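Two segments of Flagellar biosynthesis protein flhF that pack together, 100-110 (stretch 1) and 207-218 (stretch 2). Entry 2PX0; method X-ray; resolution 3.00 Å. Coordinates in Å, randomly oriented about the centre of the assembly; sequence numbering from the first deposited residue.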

# COMPACT_ATOMS: atom_id res chain seq x y z
N GLN A 100 -18.00 1.49 -14.39
CA GLN A 100 -19.13 2.03 -13.61
C GLN A 100 -20.38 1.17 -13.42
O GLN A 100 -21.51 1.66 -13.51
CB GLN A 100 -19.53 3.39 -14.18
CG GLN A 100 -18.50 4.45 -13.93
CD GLN A 100 -18.86 5.76 -14.59
OE1 GLN A 100 -18.85 5.87 -15.81
NE2 GLN A 100 -19.18 6.78 -13.77
N GLU A 101 -20.19 -0.11 -13.15
CA GLU A 101 -21.31 -0.99 -12.90
C GLU A 101 -21.83 -0.58 -11.52
O GLU A 101 -21.16 -0.78 -10.53
CB GLU A 101 -20.82 -2.43 -12.86
CG GLU A 101 -21.88 -3.50 -12.75
CD GLU A 101 -21.28 -4.89 -12.58
OE1 GLU A 101 -20.90 -5.24 -11.43
OE2 GLU A 101 -21.17 -5.63 -13.59
N PRO A 102 -23.02 0.03 -11.45
CA PRO A 102 -23.57 0.45 -10.16
C PRO A 102 -23.87 -0.73 -9.24
O PRO A 102 -23.83 -1.88 -9.66
CB PRO A 102 -24.84 1.17 -10.55
CG PRO A 102 -25.31 0.37 -11.72
CD PRO A 102 -24.01 0.22 -12.52
N ILE A 103 -24.17 -0.43 -7.99
CA ILE A 103 -24.50 -1.48 -7.04
C ILE A 103 -25.96 -1.91 -7.22
O ILE A 103 -26.88 -1.10 -7.07
CB ILE A 103 -24.26 -0.99 -5.59
CG1 ILE A 103 -22.79 -1.21 -5.23
CG2 ILE A 103 -25.18 -1.72 -4.62
CD1 ILE A 103 -22.45 -0.87 -3.81
N HIS A 104 -26.16 -3.19 -7.56
CA HIS A 104 -27.49 -3.75 -7.77
C HIS A 104 -27.78 -4.95 -6.88
O HIS A 104 -28.69 -4.92 -6.06
CB HIS A 104 -27.66 -4.20 -9.23
CG HIS A 104 -27.88 -3.07 -10.18
ND1 HIS A 104 -28.92 -2.18 -10.05
CD2 HIS A 104 -27.21 -2.70 -11.30
CE1 HIS A 104 -28.88 -1.31 -11.05
NE2 HIS A 104 -27.85 -1.61 -11.82
N SER A 105 -27.00 -6.02 -7.07
CA SER A 105 -27.16 -7.25 -6.31
C SER A 105 -27.43 -7.04 -4.83
O SER A 105 -27.17 -5.98 -4.27
CB SER A 105 -25.91 -8.13 -6.48
OG SER A 105 -25.69 -8.43 -7.84
N LYS A 106 -27.96 -8.08 -4.20
CA LYS A 106 -28.28 -8.04 -2.79
C LYS A 106 -27.04 -8.23 -1.94
O LYS A 106 -26.98 -7.79 -0.79
CB LYS A 106 -29.31 -9.14 -2.48
CG LYS A 106 -29.69 -9.26 -1.01
CD LYS A 106 -30.92 -10.14 -0.83
CE LYS A 106 -32.15 -9.48 -1.48
NZ LYS A 106 -33.41 -10.25 -1.26
N TYR A 107 -26.02 -8.88 -2.51
CA TYR A 107 -24.79 -9.13 -1.79
C TYR A 107 -23.59 -8.44 -2.43
O TYR A 107 -23.30 -8.65 -3.61
CB TYR A 107 -24.57 -10.63 -1.70
CG TYR A 107 -25.77 -11.34 -1.14
CD1 TYR A 107 -26.04 -11.34 0.23
CD2 TYR A 107 -26.68 -11.97 -1.99
CE1 TYR A 107 -27.19 -11.94 0.74
CE2 TYR A 107 -27.83 -12.58 -1.49
CZ TYR A 107 -28.08 -12.56 -0.13
OH TYR A 107 -29.23 -13.13 0.35
N ILE A 108 -22.91 -7.62 -1.65
CA ILE A 108 -21.74 -6.88 -2.12
C ILE A 108 -20.49 -7.37 -1.41
O ILE A 108 -20.35 -7.20 -0.19
CB ILE A 108 -21.91 -5.37 -1.85
CG1 ILE A 108 -23.20 -4.85 -2.49
CG2 ILE A 108 -20.70 -4.61 -2.36
CD1 ILE A 108 -23.28 -5.03 -4.00
N VAL A 109 -19.58 -7.97 -2.16
CA VAL A 109 -18.35 -8.49 -1.58
C VAL A 109 -17.08 -7.73 -1.99
O VAL A 109 -16.91 -7.36 -3.16
CB VAL A 109 -18.19 -9.99 -1.93
CG1 VAL A 109 -16.81 -10.50 -1.52
CG2 VAL A 109 -19.28 -10.80 -1.25
N LEU A 110 -16.21 -7.49 -1.01
CA LEU A 110 -14.96 -6.79 -1.26
C LEU A 110 -13.78 -7.57 -0.71
O LEU A 110 -13.72 -7.85 0.49
CB LEU A 110 -14.96 -5.41 -0.61
CG LEU A 110 -16.00 -4.34 -0.89
CD1 LEU A 110 -15.29 -2.98 -0.78
CD2 LEU A 110 -16.61 -4.49 -2.27
N THR A 207 -15.37 -20.32 1.47
CA THR A 207 -16.21 -19.54 2.37
C THR A 207 -17.32 -18.84 1.59
O THR A 207 -18.51 -18.98 1.93
CB THR A 207 -15.38 -18.48 3.10
OG1 THR A 207 -14.32 -19.13 3.82
CG2 THR A 207 -16.24 -17.71 4.08
N ILE A 208 -16.94 -18.10 0.56
CA ILE A 208 -17.92 -17.40 -0.27
C ILE A 208 -18.15 -18.19 -1.56
O ILE A 208 -17.29 -18.22 -2.44
CB ILE A 208 -17.45 -15.97 -0.61
CG1 ILE A 208 -17.34 -15.15 0.68
CG2 ILE A 208 -18.43 -15.31 -1.57
CD1 ILE A 208 -16.92 -13.71 0.47
N PRO A 209 -19.33 -18.82 -1.68
CA PRO A 209 -19.75 -19.64 -2.83
C PRO A 209 -19.59 -18.97 -4.19
O PRO A 209 -18.77 -19.40 -5.00
CB PRO A 209 -21.20 -19.96 -2.51
CG PRO A 209 -21.66 -18.77 -1.72
CD PRO A 209 -20.48 -18.57 -0.79
N PHE A 210 -20.39 -17.93 -4.42
CA PHE A 210 -20.39 -17.17 -5.68
C PHE A 210 -21.48 -17.63 -6.65
O PHE A 210 -21.36 -18.67 -7.31
CB PHE A 210 -19.02 -17.22 -6.37
CG PHE A 210 -17.92 -16.47 -5.64
CD1 PHE A 210 -18.05 -15.11 -5.34
CD2 PHE A 210 -16.75 -17.13 -5.25
CE1 PHE A 210 -17.04 -14.42 -4.67
CE2 PHE A 210 -15.73 -16.44 -4.57
CZ PHE A 210 -15.87 -15.09 -4.29
N GLU A 211 -22.55 -16.84 -6.72
CA GLU A 211 -23.68 -17.11 -7.60
C GLU A 211 -24.38 -15.81 -7.98
O GLU A 211 -24.09 -14.75 -7.44
CB GLU A 211 -24.69 -18.05 -6.92
CG GLU A 211 -25.04 -17.67 -5.50
CD GLU A 211 -24.01 -18.19 -4.51
OE1 GLU A 211 -23.74 -19.41 -4.52
OE2 GLU A 211 -23.48 -17.37 -3.71
N SER A 212 -25.31 -15.92 -8.92
CA SER A 212 -26.08 -14.79 -9.43
C SER A 212 -26.31 -13.66 -8.43
O SER A 212 -26.20 -12.48 -8.77
CB SER A 212 -27.44 -15.28 -9.93
OG SER A 212 -28.23 -14.22 -10.42
N SER A 213 -26.62 -14.03 -7.19
CA SER A 213 -26.90 -13.06 -6.13
C SER A 213 -25.75 -12.11 -5.73
O SER A 213 -26.00 -11.00 -5.26
CB SER A 213 -27.41 -13.80 -4.88
OG SER A 213 -26.54 -14.86 -4.49
N ILE A 214 -24.51 -12.55 -5.91
CA ILE A 214 -23.35 -11.75 -5.53
C ILE A 214 -22.76 -10.83 -6.62
O ILE A 214 -22.89 -11.09 -7.81
CB ILE A 214 -22.22 -12.67 -4.99
CG1 ILE A 214 -22.64 -13.23 -3.63
CG2 ILE A 214 -20.93 -11.90 -4.85
CD1 ILE A 214 -21.56 -14.06 -2.95
N GLN A 215 -22.13 -9.74 -6.17
CA GLN A 215 -21.50 -8.75 -7.05
C GLN A 215 -20.16 -8.34 -6.40
O GLN A 215 -20.08 -7.31 -5.73
CB GLN A 215 -22.42 -7.53 -7.18
CG GLN A 215 -21.98 -6.47 -8.20
CD GLN A 215 -22.98 -5.33 -8.30
OE1 GLN A 215 -24.18 -5.55 -8.46
NE2 GLN A 215 -22.49 -4.10 -8.21
N SER A 216 -19.11 -9.14 -6.62
CA SER A 216 -17.79 -8.91 -6.03
C SER A 216 -16.96 -7.76 -6.59
O SER A 216 -17.09 -7.39 -7.76
CB SER A 216 -16.97 -10.20 -6.10
OG SER A 216 -16.82 -10.62 -7.45
N PHE A 217 -16.08 -7.22 -5.74
CA PHE A 217 -15.23 -6.08 -6.08
C PHE A 217 -13.79 -6.25 -5.60
O PHE A 217 -13.54 -6.23 -4.39
CB PHE A 217 -15.80 -4.83 -5.44
CG PHE A 217 -17.09 -4.36 -6.05
CD1 PHE A 217 -17.08 -3.58 -7.20
CD2 PHE A 217 -18.31 -4.72 -5.48
CE1 PHE A 217 -18.26 -3.16 -7.77
CE2 PHE A 217 -19.49 -4.31 -6.04
CZ PHE A 217 -19.47 -3.53 -7.19
N LEU A 218 -12.84 -6.39 -6.53
CA LEU A 218 -11.45 -6.58 -6.15
C LEU A 218 -10.81 -5.25 -5.74
O LEU A 218 -10.66 -4.34 -6.55
CB LEU A 218 -10.68 -7.21 -7.31
CG LEU A 218 -9.17 -7.41 -7.10
CD1 LEU A 218 -8.89 -8.34 -5.93
CD2 LEU A 218 -8.58 -7.98 -8.36

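A single glutamine side chain, Gln215, does for a loop what the backbone does for a strand. Its extended chain (chi1 and chi2 both t) reaches the segment preceding strand 107-110, where its amide works in both directions: Gln215 NE2 donates to Pro102 O at 3.0 Å, while Gln215 OE1 accepts from His104 N and from Ser105 N, each 3.2 Å away. A weak bond from Ser105 OG to Gln215 OE1, at 3.3 Å, completes the set. The principle is general: a carboxamide carries a donor and an acceptor on one carbon, so, like a peptide group, it can both give and accept a hydrogen bond, and can therefore serve main-chain groups of a loop.

Beyond the loop, the strands pair in parallel. Gln215 N donates to Tyr107 O at 3.0 Å and Phe217 N to Val109 O at 2.7 Å, whereas Tyr107 N reaches Ser213 O only weakly, at 3.5 Å. The strands run 20° from parallel.

Side chains alternate between the two faces of the sheet. On one, Val109 CG1 lies 3.8 Å from Ile208 CD1, and Val109 CG2 lies 4.1 Å from Ile214 CG2. On the face shared with Gln215, Phe217 CB packs 3.3 Å from Leu110 CD2, and Phe217 CE2 lies 3.9 Å from Ile108 CG2.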